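Local coordinates for protein 3-hydroxyisobutyryl-CoA hydrolase (Mycobacterium thermoresistibile, PDB 4HDT) that probably hydrolyses 3-hydroxy-2-methylpropanoyl-CoA to 3-hydroxy-2-methylpropanoate and free CoA, as a zinc-binding member of the crotonase-like enoyl-CoA hydratase/isomerase family, at residues G70-V73 and V74-Y77; A224-R227 and S228-D231; L269-T272 and L273-R277; E329-E332 and A333-E336. All blocks are in the same frame, centred on the assembly; numbering follows the deposited sequence.

Interaction 1: residues G70-V73 and V74-Y77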
loop_
_atom_site.group_PDB
_atom_site.type_symbol
_atom_site.label_atom_id
_atom_site.label_comp_id
_atom_site.label_asym_id
_atom_site.label_seq_id
_atom_site.Cartn_x
_atom_site.Cartn_y
_atom_site.Cartn_z
ATOM N N GLY A 70 3.543 4.685 -6.084
ATOM C CA GLY A 70 2.926 3.430 -6.480
ATOM C C GLY A 70 3.816 2.581 -7.347
ATOM O O GLY A 70 5.014 2.868 -7.545
ATOM N N GLY A 71 3.269 1.454 -7.781
ATOM C CA GLY A 71 3.894 0.719 -8.897
ATOM C C GLY A 71 3.706 1.536 -10.175
ATOM O O GLY A 71 2.789 2.346 -10.286
ATOM N N ASP A 72 4.561 1.308 -11.186
ATOM C CA ASP A 72 4.400 1.922 -12.481
ATOM C C ASP A 72 3.151 1.366 -13.180
ATOM O O ASP A 72 3.111 0.203 -13.611
ATOM C CB ASP A 72 5.668 1.702 -13.303
ATOM C CG ASP A 72 5.636 2.408 -14.635
ATOM O OD1 ASP A 72 4.600 2.343 -15.296
ATOM O OD2 ASP A 72 6.668 2.988 -15.020
ATOM N N VAL A 73 2.096 2.188 -13.233
ATOM C CA VAL A 73 0.791 1.744 -13.769
ATOM C C VAL A 73 0.749 1.554 -15.276
ATOM O O VAL A 73 -0.060 0.760 -15.750
ATOM C CB VAL A 73 -0.401 2.671 -13.367
ATOM C CG1 VAL A 73 -0.632 2.571 -11.869
ATOM C CG2 VAL A 73 -0.172 4.108 -13.842
ATOM N N VAL A 74 1.587 2.295 -16.020
ATOM C CA VAL A 74 1.686 2.174 -17.473
ATOM C C VAL A 74 2.074 0.741 -17.853
ATOM O O VAL A 74 1.548 0.163 -18.806
ATOM C CB VAL A 74 2.737 3.155 -18.072
ATOM C CG1 VAL A 74 2.918 2.929 -19.561
ATOM C CG2 VAL A 74 2.356 4.616 -17.798
ATOM N N ALA A 75 3.028 0.177 -17.124
ATOM C CA ALA A 75 3.501 -1.164 -17.439
ATOM C C ALA A 75 2.425 -2.238 -17.169
ATOM O O ALA A 75 2.312 -3.233 -17.917
ATOM C CB ALA A 75 4.762 -1.434 -16.633
ATOM N N ILE A 76 1.640 -2.056 -16.109
ATOM C CA ILE A 76 0.564 -2.999 -15.788
ATOM C C ILE A 76 -0.487 -2.904 -16.890
ATOM O O ILE A 76 -1.022 -3.908 -17.350
ATOM C CB ILE A 76 -0.064 -2.710 -14.399
ATOM C CG1 ILE A 76 1.002 -2.893 -13.305
ATOM C CG2 ILE A 76 -1.280 -3.590 -14.174
ATOM C CD1 ILE A 76 1.461 -4.323 -13.126
ATOM N N TYR A 77 -0.746 -1.683 -17.327
ATOM C CA TYR A 77 -1.729 -1.435 -18.377
ATOM C C TYR A 77 -1.310 -2.134 -19.659
ATOM O O TYR A 77 -2.086 -2.901 -20.240
ATOM C CB TYR A 77 -1.880 0.077 -18.551
ATOM C CG TYR A 77 -2.754 0.575 -19.702
ATOM C CD1 TYR A 77 -4.129 0.351 -19.707
ATOM C CD2 TYR A 77 -2.211 1.353 -20.709
ATOM C CE1 TYR A 77 -4.936 0.837 -20.713
ATOM C CE2 TYR A 77 -2.992 1.831 -21.738
ATOM C CZ TYR A 77 -4.355 1.582 -21.733
ATOM O OH TYR A 77 -5.129 2.068 -22.755
#

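Interaction 2: residues A224-R227 and S228-D231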
loop_
_atom_site.group_PDB
_atom_site.type_symbol
_atom_site.label_atom_id
_atom_site.label_comp_id
_atom_site.label_asym_id
_atom_site.label_seq_id
_atom_site.Cartn_x
_atom_site.Cartn_y
_atom_site.Cartn_z
ATOM N N ALA A 224 -8.868 9.278 13.365
ATOM C CA ALA A 224 -9.273 8.826 14.685
ATOM C C ALA A 224 -10.522 9.557 15.177
ATOM O O ALA A 224 -11.385 8.948 15.777
ATOM C CB ALA A 224 -8.150 8.959 15.701
ATOM N N GLU A 225 -10.595 10.848 14.923
ATOM C CA GLU A 225 -11.793 11.601 15.310
ATOM C C GLU A 225 -13.051 11.202 14.533
ATOM O O GLU A 225 -14.160 11.483 15.013
ATOM C CB GLU A 225 -11.534 13.090 15.134
ATOM C CG GLU A 225 -10.432 13.585 16.053
ATOM C CD GLU A 225 -10.334 15.101 16.109
ATOM O OE1 GLU A 225 -11.185 15.780 15.503
ATOM O OE2 GLU A 225 -9.397 15.611 16.770
ATOM N N GLN A 226 -12.901 10.625 13.340
ATOM C CA GLN A 226 -14.040 10.176 12.523
ATOM C C GLN A 226 -14.479 8.762 12.861
ATOM O O GLN A 226 -15.378 8.252 12.207
ATOM C CB GLN A 226 -13.717 10.203 11.029
ATOM C CG GLN A 226 -13.129 11.490 10.504
ATOM C CD GLN A 226 -13.767 12.712 11.075
ATOM O OE1 GLN A 226 -14.991 12.897 10.979
ATOM N NE2 GLN A 226 -12.952 13.590 11.665
ATOM N N ARG A 227 -13.812 8.096 13.807
ATOM C CA ARG A 227 -14.091 6.671 14.020
ATOM C C ARG A 227 -15.551 6.330 14.363
ATOM O O ARG A 227 -16.038 5.256 14.024
ATOM C CB ARG A 227 -13.196 6.062 15.103
ATOM C CG ARG A 227 -13.363 4.541 15.124
ATOM C CD ARG A 227 -12.308 3.872 15.922
ATOM N NE ARG A 227 -12.707 2.536 16.340
ATOM C CZ ARG A 227 -11.986 1.806 17.168
ATOM N NH1 ARG A 227 -10.851 2.306 17.658
ATOM N NH2 ARG A 227 -12.411 0.609 17.524
ATOM N N SER A 228 -16.231 7.233 15.058
ATOM C CA SER A 228 -17.587 6.970 15.486
ATOM C C SER A 228 -18.482 6.653 14.287
ATOM O O SER A 228 -19.159 5.619 14.269
ATOM C CB SER A 228 -18.153 8.180 16.239
ATOM O OG SER A 228 -17.989 9.386 15.478
ATOM N N TRP A 229 -18.477 7.529 13.279
ATOM C CA TRP A 229 -19.380 7.351 12.119
ATOM C C TRP A 229 -18.835 6.325 11.120
ATOM O O TRP A 229 -19.601 5.651 10.423
ATOM C CB TRP A 229 -19.745 8.673 11.408
ATOM C CG TRP A 229 -18.620 9.461 10.781
ATOM C CD1 TRP A 229 -18.005 10.544 11.313
ATOM C CD2 TRP A 229 -17.993 9.233 9.513
ATOM N NE1 TRP A 229 -17.040 11.005 10.495
ATOM C CE2 TRP A 229 -17.013 10.234 9.360
ATOM C CE3 TRP A 229 -18.185 8.323 8.471
ATOM C CZ2 TRP A 229 -16.214 10.321 8.229
ATOM C CZ3 TRP A 229 -17.396 8.413 7.366
ATOM C CH2 TRP A 229 -16.422 9.404 7.246
ATOM N N ILE A 230 -17.518 6.192 11.059
ATOM C CA ILE A 230 -16.916 5.108 10.279
ATOM C C ILE A 230 -17.377 3.752 10.815
ATOM O O ILE A 230 -17.894 2.942 10.073
ATOM C CB ILE A 230 -15.376 5.244 10.237
ATOM C CG1 ILE A 230 -14.986 6.444 9.381
ATOM C CG2 ILE A 230 -14.752 3.987 9.636
ATOM C CD1 ILE A 230 -13.535 6.900 9.511
ATOM N N ASP A 231 -17.227 3.530 12.117
ATOM C CA ASP A 231 -17.641 2.253 12.713
ATOM C C ASP A 231 -19.159 2.045 12.595
ATOM O O ASP A 231 -19.615 0.915 12.413
ATOM C CB ASP A 231 -17.230 2.206 14.178
ATOM C CG ASP A 231 -15.759 1.979 14.370
ATOM O OD1 ASP A 231 -14.989 1.929 13.372
ATOM O OD2 ASP A 231 -15.359 1.835 15.556
HETATM O O HOH W 1 -15.029 9.385 16.779
HETATM O O HOH W 2 -14.913 -0.705 16.858
#

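Interaction 3: residues L269-T272 and L273-R277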
loop_
_atom_site.group_PDB
_atom_site.type_symbol
_atom_site.label_atom_id
_atom_site.label_comp_id
_atom_site.label_asym_id
_atom_site.label_seq_id
_atom_site.Cartn_x
_atom_site.Cartn_y
_atom_site.Cartn_z
ATOM N N LEU A 269 -14.670 -2.363 -5.724
ATOM C CA LEU A 269 -15.192 -2.062 -4.384
ATOM C C LEU A 269 -15.643 -3.346 -3.716
ATOM O O LEU A 269 -15.298 -3.587 -2.560
ATOM C CB LEU A 269 -16.393 -1.104 -4.426
ATOM C CG LEU A 269 -16.031 0.354 -4.688
ATOM C CD1 LEU A 269 -17.287 1.117 -5.147
ATOM C CD2 LEU A 269 -15.303 1.007 -3.508
ATOM N N SER A 270 -16.396 -4.152 -4.459
ATOM C CA SER A 270 -16.997 -5.382 -3.923
ATOM C C SER A 270 -15.917 -6.393 -3.565
ATOM O O SER A 270 -15.986 -7.066 -2.538
ATOM C CB SER A 270 -17.987 -5.967 -4.919
ATOM O OG SER A 270 -18.985 -5.014 -5.281
ATOM N N VAL A 271 -14.928 -6.505 -4.424
ATOM C CA VAL A 271 -13.852 -7.459 -4.179
ATOM C C VAL A 271 -12.983 -6.959 -3.017
ATOM O O VAL A 271 -12.485 -7.753 -2.205
ATOM C CB VAL A 271 -13.045 -7.733 -5.444
ATOM C CG1 VAL A 271 -11.868 -8.641 -5.147
ATOM C CG2 VAL A 271 -13.915 -8.347 -6.549
ATOM N N THR A 272 -12.789 -5.643 -2.930
ATOM C CA THR A 272 -12.045 -5.031 -1.841
ATOM C C THR A 272 -12.693 -5.300 -0.477
ATOM O O THR A 272 -12.017 -5.695 0.478
ATOM C CB THR A 272 -11.813 -3.538 -2.093
ATOM O OG1 THR A 272 -10.967 -3.414 -3.243
ATOM C CG2 THR A 272 -11.109 -2.890 -0.909
ATOM N N LEU A 273 -14.004 -5.102 -0.398
ATOM C CA LEU A 273 -14.710 -5.410 0.835
ATOM C C LEU A 273 -14.520 -6.877 1.235
ATOM O O LEU A 273 -14.186 -7.184 2.394
ATOM C CB LEU A 273 -16.191 -5.055 0.721
ATOM C CG LEU A 273 -17.074 -5.327 1.955
ATOM C CD1 LEU A 273 -16.506 -4.581 3.157
ATOM C CD2 LEU A 273 -18.511 -4.895 1.661
ATOM N N GLU A 274 -14.664 -7.768 0.275
ATOM C CA GLU A 274 -14.511 -9.203 0.557
ATOM C C GLU A 274 -13.060 -9.542 0.922
ATOM O O GLU A 274 -12.826 -10.368 1.817
ATOM C CB GLU A 274 -14.983 -10.036 -0.619
ATOM C CG GLU A 274 -14.958 -11.530 -0.395
ATOM C CD GLU A 274 -16.012 -12.044 0.570
ATOM O OE1 GLU A 274 -17.030 -11.358 0.876
ATOM O OE2 GLU A 274 -15.793 -13.170 1.058
ATOM N N SER A 275 -12.101 -8.893 0.254
ATOM C CA SER A 275 -10.687 -9.164 0.521
ATOM C C SER A 275 -10.311 -8.789 1.944
ATOM O O SER A 275 -9.615 -9.522 2.643
ATOM C CB SER A 275 -9.803 -8.402 -0.470
ATOM O OG SER A 275 -9.974 -8.944 -1.763
ATOM N N VAL A 276 -10.763 -7.610 2.396
ATOM C CA VAL A 276 -10.382 -7.153 3.719
ATOM C C VAL A 276 -11.034 -8.058 4.765
ATOM O O VAL A 276 -10.407 -8.441 5.756
ATOM C CB VAL A 276 -10.724 -5.653 3.909
ATOM C CG1 VAL A 276 -10.493 -5.238 5.355
ATOM C CG2 VAL A 276 -9.904 -4.791 2.994
ATOM N N ARG A 277 -12.281 -8.419 4.541
ATOM C CA ARG A 277 -12.956 -9.326 5.469
ATOM C C ARG A 277 -12.303 -10.697 5.544
ATOM O O ARG A 277 -12.137 -11.241 6.640
ATOM C CB ARG A 277 -14.396 -9.436 5.084
ATOM C CG ARG A 277 -15.133 -8.192 5.447
ATOM C CD ARG A 277 -16.556 -8.452 5.092
ATOM N NE ARG A 277 -17.326 -7.284 5.374
ATOM C CZ ARG A 277 -18.555 -7.096 4.904
ATOM N NH1 ARG A 277 -19.143 -7.992 4.105
ATOM N NH2 ARG A 277 -19.157 -5.991 5.212
#

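Interaction 4: residues E329-E332 and A333-E336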
loop_
_atom_site.group_PDB
_atom_site.type_symbol
_atom_site.label_atom_id
_atom_site.label_comp_id
_atom_site.label_asym_id
_atom_site.label_seq_id
_atom_site.Cartn_x
_atom_site.Cartn_y
_atom_site.Cartn_z
ATOM N N GLU A 329 -25.602 -4.702 -10.112
ATOM C CA GLU A 329 -25.246 -5.670 -11.171
ATOM C C GLU A 329 -24.078 -6.611 -10.796
ATOM O O GLU A 329 -23.716 -7.486 -11.566
ATOM C CB GLU A 329 -24.908 -4.931 -12.472
ATOM C CG GLU A 329 -26.010 -4.029 -13.019
ATOM C CD GLU A 329 -25.497 -3.114 -14.112
ATOM O OE1 GLU A 329 -25.267 -1.911 -13.872
ATOM O OE2 GLU A 329 -25.272 -3.612 -15.225
ATOM N N VAL A 330 -23.455 -6.405 -9.647
ATOM C CA VAL A 330 -22.390 -7.287 -9.175
ATOM C C VAL A 330 -23.011 -8.485 -8.458
ATOM O O VAL A 330 -23.716 -8.305 -7.459
ATOM C CB VAL A 330 -21.439 -6.522 -8.230
ATOM C CG1 VAL A 330 -20.375 -7.441 -7.638
ATOM C CG2 VAL A 330 -20.793 -5.353 -8.949
ATOM N N THR A 331 -22.755 -9.695 -8.955
ATOM C CA THR A 331 -23.280 -10.919 -8.329
ATOM C C THR A 331 -22.248 -11.481 -7.369
ATOM O O THR A 331 -21.069 -11.088 -7.384
ATOM C CB THR A 331 -23.580 -12.027 -9.346
ATOM O OG1 THR A 331 -22.348 -12.433 -9.966
ATOM C CG2 THR A 331 -24.553 -11.557 -10.424
ATOM N N GLU A 332 -22.680 -12.436 -6.558
ATOM C CA GLU A 332 -21.765 -13.071 -5.637
ATOM C C GLU A 332 -20.728 -13.870 -6.400
ATOM O O GLU A 332 -19.575 -13.909 -5.973
ATOM C CB GLU A 332 -22.493 -13.968 -4.646
ATOM C CG GLU A 332 -23.411 -13.185 -3.722
ATOM C CD GLU A 332 -24.151 -14.063 -2.738
ATOM O OE1 GLU A 332 -24.176 -15.302 -2.913
ATOM O OE2 GLU A 332 -24.706 -13.507 -1.766
ATOM N N ALA A 333 -21.122 -14.477 -7.527
ATOM C CA ALA A 333 -20.182 -15.235 -8.365
ATOM C C ALA A 333 -19.147 -14.326 -8.997
ATOM O O ALA A 333 -18.006 -14.727 -9.155
ATOM C CB ALA A 333 -20.906 -16.020 -9.454
ATOM N N ASP A 334 -19.558 -13.120 -9.396
ATOM C CA ASP A 334 -18.614 -12.144 -9.953
ATOM C C ASP A 334 -17.469 -11.874 -8.956
ATOM O O ASP A 334 -16.294 -11.829 -9.340
ATOM C CB ASP A 334 -19.281 -10.801 -10.263
ATOM C CG ASP A 334 -20.235 -10.846 -11.456
ATOM O OD1 ASP A 334 -20.116 -11.722 -12.345
ATOM O OD2 ASP A 334 -21.121 -9.968 -11.490
ATOM N N VAL A 335 -17.826 -11.664 -7.689
ATOM C CA VAL A 335 -16.827 -11.436 -6.622
ATOM C C VAL A 335 -16.006 -12.690 -6.382
ATOM O O VAL A 335 -14.759 -12.649 -6.353
ATOM C CB VAL A 335 -17.508 -10.996 -5.293
ATOM C CG1 VAL A 335 -16.511 -10.964 -4.134
ATOM C CG2 VAL A 335 -18.192 -9.658 -5.476
ATOM N N GLU A 336 -16.693 -13.826 -6.263
ATOM C CA GLU A 336 -16.001 -15.084 -5.999
ATOM C C GLU A 336 -14.973 -15.423 -7.061
ATOM O O GLU A 336 -13.936 -16.027 -6.750
ATOM C CB GLU A 336 -17.025 -16.227 -5.810
ATOM C CG GLU A 336 -16.451 -17.616 -5.662
ATOM C CD GLU A 336 -15.569 -17.816 -4.432
ATOM O OE1 GLU A 336 -15.674 -17.060 -3.448
ATOM O OE2 GLU A 336 -14.756 -18.765 -4.467
HETATM O O HOH W 3 -22.600 -13.960 -12.116
#

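Interaction 1: residues G70-V73 and V74-Y77
Asp72 reaches forward with its carboxylate to the first turn of helix 73-81 and caps it. It sits at the N-cap position, and Asp72 OD1 accepts the backbone N-H of Ala75, 3.2 Å from Ala75 N. The bond is fairly straight, 157° at the hydrogen. The N-H meets OD1 from above the carboxylate plane, 40° out of it. Asp72 CG stands anti to the backbone N (chi1 -175°), which carries OD1 to the start of the helix. Asp72 OD1 also lies 3.4 Å from Val74 CB, so the branch point of that valine flanks the capping oxygen. The other oxygen, Asp72 OD2, forms a salt bridge with Arg26. The N-terminal end of the helix would also be expected to favour the negative charge.

The first full helical bond follows, from Tyr77 N to Val73 O at 3.0 Å. Ile76 runs CG1 alongside the preceding loop, 3.8 Å from Asp72 O. This is a surface contact where the loop after strand 56-61 becomes a helix. The side chain of Val74 lies about 5 Å from a bound zinc ion, and that of Ala75 about 5 Å from the side chain of the zinc ligand Glu86. Leu33 bonds to the loop backbone at Gly70 and Asp72. Ile76 packs on Ala87 and Trp91 of helix 85-103, and Tyr77 lies against helix 303-313.

Interaction 2: residues A224-R227 and S228-D231
The Trp229 indole has Gln226 O over one face, 3.5 Å above the plane and offset toward the rim. Ile230 CG1 lies over that same face. At the ring edge, Trp229 NE1 donates to Gln226 OE1 at 2.8 Å, with the oxygen nearly in the ring plane. Gln226 and Trp229 point the same way, side by side, with amide and ring planes 55° apart. A bend at chi2 (-41°) folds the glutamine chain so that OE1 meets the indole N-H. Its NE2 donates to Pro222 O, so both ends of the amide are held.

The Arg227 guanidinium is met at its edge. An extended chain brings Arg227 NE to Asp231 OD2 at 2.9 Å, a salt bridge on the syn side of the carboxylate, somewhat tilted from its plane. The two planes are 68° apart. Water 2 joins Arg227 NH2 to the same OD2. Asp231 OD1 accepts from Lys163 N.

Backbone bonds Ile230 N to Gln226 O and Asp231 N to Arg227 O start helix 227-233, just after helix 222-225. Water 1 links Glu225 O to Ser228 N at this junction. Trp229 packs on helix 252-261, and Ile230 packs on helix 164-171.

Interaction 3: residues L269-T272 and L273-R277
Val271 and Ser275 meet through a doubled hydrogen bond one turn apart on helix 266-279. Val271 O accepts from Ser275 N at 2.7 Å and from Ser275 OG at 2.8 Å. The two donors come from opposite faces of the carbonyl plane, and the hydroxyl stands 42° out of it. Ser275 OG lies anti to its own carbonyl carbon (chi1 -68°), a setting that turns the hydroxyl back toward the preceding turn. A buried serine hydroxyl is thereby satisfied within its own helix. Two further hydroxyls follow the pattern of Ser275: Ser270 OG bonds to Pro266 O and Thr272 OG1 to Ala268 O.

Regular main-chain bonds make up the second group. Leu273 N bonds to Leu269 O at 2.9 Å, and Val276 N to Thr272 O at 3.0 Å. Glu274 N to Ser270 O is longer, at 3.2 Å.

Carbon-to-oxygen packing is modest. Val271 CG1 passes 3.9 Å from Ser275 OG, and Val276 CG2 comes within 3.4 Å of Thr272 O.

Charged groups form the last kind. Leu273 CD1 lies over one face of the Arg277 guanidinium, whose NH1 donates to Asp237 O. Glu274 OE2 forms a salt bridge with Arg278.

Most of this contact is buried. Leu269, Thr272, Leu273 and Val276 face helix 164-171. Val271 and Ser275 pack on Val295 of helix 285-299. Ser270 and Glu274 lie against Val335 of helix 332-336.

Interaction 4: residues E329-E332 and A333-E336
Thr331 and Asp334 bind each other in both directions, each side chain accepting the other's backbone N-H. This is a capping box, and it starts the short helix 332-336. Thr331 is the N-cap residue. Thr331 OG1 accepts from Asp334 N at 2.9 Å. In return, Asp334 OD2 accepts from Thr331 N at 3.0 Å, and this bond is almost straight at 177°. The N-H reaches OD2 from above the carboxylate plane, 45° out of it. Thr331 OG1 sits between its own backbone N and carbonyl carbon (chi1 64°), a setting that points OG1 at the N-H of Asp334. The Asp334 carboxylate folds back toward Thr331 N. The box thus gives acceptors to two backbone N-H groups at the helix start, and the helix end would tend to favour the aspartate charge.

Beyond the box, Glu336 N bonds to Glu332 O at 2.9 Å, while Val335 N to Thr331 O is weak. Glu336 OE1 makes a salt bridge with Arg278. This largely exposed segment rests on helix 266-279. Val330 packs on Ile267 and Ser270 there, and Val335 on Ser270 and Glu274. Val330 CG1 meets Val335 CG2 at 3.8 Å, a hydrophobic staple beside the capping box. Water 3 sits 2.6 Å from Thr331 OG1.

Interaction 3 is the buried contact of the set. Interactions 1 and 4 are surface contacts, and interaction 2 is partly buried. Only interactions 3 and 4 touch: Ser270 CB lies 3.7 Å from Val335 CG2, and helix 332-336 and the loop before it rest on helix 266-279. Arg278 joins them further by pairing with a glutamate of each. Interactions 2 and 3 share helix 164-171 as a neighbour. Chemistry follows place. Interactions 1 and 4 both cap helix starts, the first with an aspartate alone, the second with a threonine hydroxyl and an aspartate in return. Interaction 2 uses a salt bridge and waters, whereas interaction 3 turns hydroxyls onto its own backbone.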